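Local atomic coordinates of CbsA (Xanthomonas oryzae pv. oryzae, PDB entry 5XYH), a protein that hydrolyses cellulose as a family 6 exoglucanase (1,4-beta-cellobiosidase), probably releasing cellobiose from chain ends during plant cell-wall degradation. Residues A[24-29]-A[409-414]. Numbering follows the deposited sequence.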
ATOM      1  N   ASP A  24      11.851   0.432  18.527  1.00 14.79           N
ATOM      2  CA  ASP A  24      12.585   0.516  19.789  1.00 15.43           C
ATOM      3  C   ASP A  24      12.214   1.778  20.562  1.00 16.82           C
ATOM      4  O   ASP A  24      12.140   1.755  21.801  1.00 16.80           O
ATOM      5  CB  ASP A  24      14.091   0.477  19.533  1.00 16.06           C
ATOM      6  CG  ASP A  24      14.589  -0.906  19.141  1.00 16.67           C
ATOM      7  OD1 ASP A  24      13.931  -1.911  19.480  1.00 16.49           O
ATOM      8  OD2 ASP A  24      15.664  -0.988  18.523  1.00 18.80           O
ATOM      9  N   SER A  25      11.972   2.885  19.847  1.00 14.95           N
ATOM     10  CA  SER A  25      11.588   4.135  20.503  1.00 15.81           C
ATOM     11  C   SER A  25      10.263   4.002  21.248  1.00 16.99           C
ATOM     12  O   SER A  25      10.025   4.728  22.220  1.00 16.94           O
ATOM     13  CB  SER A  25      11.519   5.270  19.465  1.00 15.64           C
ATOM     14  OG  SER A  25      10.267   5.307  18.786  1.00 16.01           O
ATOM     15  N   SER A  26       9.396   3.080  20.816  1.00 15.84           N
ATOM     16  CA  SER A  26       8.136   2.792  21.496  1.00 15.39           C
ATOM     17  C   SER A  26       8.296   1.772  22.616  1.00 16.54           C
ATOM     18  O   SER A  26       7.617   1.866  23.646  1.00 17.03           O
ATOM     19  CB  SER A  26       7.098   2.266  20.498  1.00 15.10           C
ATOM     20  OG  SER A  26       6.512   3.321  19.762  1.00 14.98           O
ATOM     21  N   ILE A  27       9.155   0.772  22.418  1.00 15.63           N
ATOM     22  CA  ILE A  27       9.378  -0.235  23.451  1.00 15.87           C
ATOM     23  C   ILE A  27       9.833   0.424  24.750  1.00 17.37           C
ATOM     24  O   ILE A  27       9.343   0.096  25.839  1.00 17.14           O
ATOM     25  CB  ILE A  27      10.392  -1.282  22.951  1.00 16.10           C
ATOM     26  CG1 ILE A  27       9.767  -2.156  21.868  1.00 14.86           C
ATOM     27  CG2 ILE A  27      10.910  -2.117  24.103  1.00 16.68           C
ATOM     28  CD1 ILE A  27      10.771  -3.027  21.160  1.00 15.42           C
ATOM     29  N   VAL A  28      10.760   1.375  24.662  1.00 17.07           N
ATOM     30  CA  VAL A  28      11.275   1.960  25.896  1.00 18.32           C
ATOM     31  C   VAL A  28      10.255   2.857  26.585  1.00 18.05           C
ATOM     32  O   VAL A  28      10.419   3.146  27.770  1.00 19.11           O
ATOM     33  CB  VAL A  28      12.585   2.721  25.635  1.00 18.62           C
ATOM     34  CG1 VAL A  28      13.619   1.772  25.035  1.00 18.56           C
ATOM     35  CG2 VAL A  28      12.340   3.911  24.739  1.00 18.61           C
ATOM     36  N   LYS A  29       9.203   3.304  25.886  1.00 17.39           N
ATOM     37  CA  LYS A  29       8.176   4.141  26.511  1.00 17.93           C
ATOM     38  C   LYS A  29       7.126   3.342  27.276  1.00 19.67           C
ATOM     39  O   LYS A  29       6.472   3.903  28.162  1.00 21.04           O
ATOM     40  CB  LYS A  29       7.448   5.001  25.468  1.00 18.61           C
ATOM     41  CG  LYS A  29       8.290   6.113  24.858  1.00 19.36           C
ATOM     42  CD  LYS A  29       7.574   6.792  23.694  1.00 19.01           C
ATOM     43  CE  LYS A  29       8.428   7.913  23.113  1.00 20.66           C
ATOM     44  NZ  LYS A  29       7.857   8.492  21.869  1.00 21.12           N
ATOM     45  N   TRP A 409       7.294   8.586  12.969  1.00 13.99           N
ATOM     46  CA  TRP A 409       6.712   7.633  13.908  1.00 14.00           C
ATOM     47  C   TRP A 409       5.558   8.222  14.714  1.00 13.76           C
ATOM     48  O   TRP A 409       5.640   9.343  15.228  1.00 13.74           O
ATOM     49  CB  TRP A 409       7.791   7.133  14.862  1.00 14.51           C
ATOM     50  CG  TRP A 409       7.462   5.853  15.510  1.00 14.54           C
ATOM     51  CD1 TRP A 409       7.339   5.626  16.848  1.00 14.49           C
ATOM     52  CD2 TRP A 409       7.216   4.598  14.861  1.00 13.86           C
ATOM     53  NE1 TRP A 409       7.029   4.305  17.075  1.00 14.43           N
ATOM     54  CE2 TRP A 409       6.962   3.649  15.874  1.00 13.71           C
ATOM     55  CE3 TRP A 409       7.200   4.179  13.523  1.00 13.68           C
ATOM     56  CZ2 TRP A 409       6.683   2.309  15.594  1.00 13.15           C
ATOM     57  CZ3 TRP A 409       6.932   2.836  13.247  1.00 13.11           C
ATOM     58  CH2 TRP A 409       6.670   1.925  14.280  1.00 13.23           C
ATOM     59  N   PHE A 410       4.502   7.432  14.876  1.00 13.00           N
ATOM     60  CA  PHE A 410       3.276   7.841  15.556  1.00 13.44           C
ATOM     61  C   PHE A 410       3.038   6.836  16.683  1.00 13.73           C
ATOM     62  O   PHE A 410       2.331   5.843  16.505  1.00 12.29           O
ATOM     63  CB  PHE A 410       2.111   7.905  14.549  1.00 12.46           C
ATOM     64  CG  PHE A 410       0.858   8.570  15.070  1.00 12.56           C
ATOM     65  CD1 PHE A 410       0.745   8.985  16.391  1.00 12.86           C
ATOM     66  CD2 PHE A 410      -0.217   8.782  14.212  1.00 11.87           C
ATOM     67  CE1 PHE A 410      -0.418   9.584  16.846  1.00 13.49           C
ATOM     68  CE2 PHE A 410      -1.377   9.377  14.658  1.00 12.69           C
ATOM     69  CZ  PHE A 410      -1.476   9.788  15.978  1.00 13.39           C
ATOM     70  N   HIS A 411       3.641   7.116  17.848  1.00 14.17           N
ATOM     71  CA  HIS A 411       3.622   6.170  18.963  1.00 14.38           C
ATOM     72  C   HIS A 411       2.207   5.727  19.332  1.00 13.83           C
ATOM     73  O   HIS A 411       1.963   4.532  19.544  1.00 12.92           O
ATOM     74  CB  HIS A 411       4.329   6.788  20.173  1.00 15.58           C
ATOM     75  CG  HIS A 411       4.278   5.935  21.401  1.00 16.14           C
ATOM     76  ND1 HIS A 411       4.980   4.754  21.516  1.00 16.03           N
ATOM     77  CD2 HIS A 411       3.615   6.095  22.571  1.00 16.50           C
ATOM     78  CE1 HIS A 411       4.743   4.216  22.698  1.00 15.94           C
ATOM     79  NE2 HIS A 411       3.925   5.013  23.361  1.00 16.76           N
ATOM     80  N   ALA A 412       1.252   6.663  19.396  1.00 13.10           N
ATOM     81  CA  ALA A 412      -0.098   6.285  19.813  1.00 14.02           C
ATOM     82  C   ALA A 412      -0.757   5.341  18.807  1.00 13.05           C
ATOM     83  O   ALA A 412      -1.405   4.367  19.202  1.00 11.65           O
ATOM     84  CB  ALA A 412      -0.961   7.524  20.031  1.00 13.22           C
ATOM     85  N   HIS A 413      -0.603   5.607  17.506  1.00 13.20           N
ATOM     86  CA  HIS A 413      -1.128   4.677  16.499  1.00 11.88           C
ATOM     87  C   HIS A 413      -0.449   3.316  16.588  1.00 12.62           C
ATOM     88  O   HIS A 413      -1.078   2.273  16.344  1.00 11.63           O
ATOM     89  CB  HIS A 413      -0.945   5.252  15.097  1.00 12.26           C
ATOM     90  CG  HIS A 413      -1.938   4.743  14.100  1.00 12.57           C
ATOM     91  ND1 HIS A 413      -1.614   4.505  12.783  1.00 12.47           N
ATOM     92  CD2 HIS A 413      -3.253   4.448  14.224  1.00 13.10           C
ATOM     93  CE1 HIS A 413      -2.684   4.076  12.138  1.00 12.51           C
ATOM     94  NE2 HIS A 413      -3.697   4.042  12.986  1.00 13.02           N
ATOM     95  N   PHE A 414       0.848   3.309  16.897  1.00 12.02           N
ATOM     96  CA  PHE A 414       1.587   2.055  16.950  1.00 12.14           C
ATOM     97  C   PHE A 414       1.053   1.152  18.052  1.00 12.34           C
ATOM     98  O   PHE A 414       0.728  -0.014  17.810  1.00 11.27           O
ATOM     99  CB  PHE A 414       3.071   2.319  17.167  1.00 12.02           C
ATOM    100  CG  PHE A 414       3.910   1.080  17.118  1.00 12.32           C
ATOM    101  CD1 PHE A 414       3.933   0.292  15.975  1.00 12.81           C
ATOM    102  CD2 PHE A 414       4.684   0.704  18.210  1.00 12.32           C
ATOM    103  CE1 PHE A 414       4.724  -0.864  15.911  1.00 13.39           C
ATOM    104  CE2 PHE A 414       5.474  -0.459  18.159  1.00 13.41           C
ATOM    105  CZ  PHE A 414       5.491  -1.237  17.012  1.00 13.67           C
TER
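Ser26 OG is held by two nitrogens from 409-414, Trp409 NE1 and His411 ND1. The indole N-H of Trp409 is the donor in the first bond, with NE1 2.9 Å from Ser26 OG and an angle of 173° at the hydrogen. The serine oxygen lies almost in the indole plane. The second bond is shorter, 2.7 Å from Ser26 OG to His411 ND1, and either atom could supply the proton. His411 CG is anti to its backbone N (chi1 176°), on a CA-CB bond that already points to helix 17-27. Lys29 CD sits over one face of the His411 ring, 3.9 Å from the centroid and 6° off the ring normal, a CH-pi contact.

Phe414 CD2 also comes within 3.5 Å of Ser26 OG. Trp409 CZ2 in turn lies over the Phe414 ring, and Met39 of helix 33-42 touches both Ser26 and Phe414. Ser25 OG lies 3.5 Å from Trp409 CD1, but its hydrogen bond is to Glu22 O, about one turn earlier in helix 17-27.

The contact thus ties the N-terminal helix 17-27 to the start of the C-terminal helix 411-419. The buried Ser26 hydroxyl accepts from the indole and is hydrogen-bonded to the imidazole, so two ring nitrogens satisfy it, with Phe414 and Met39 against the serine. Lys29 NZ is 4.7 Å from His411 ND1, without contact; its charge would probably disfavour a cationic imidazole.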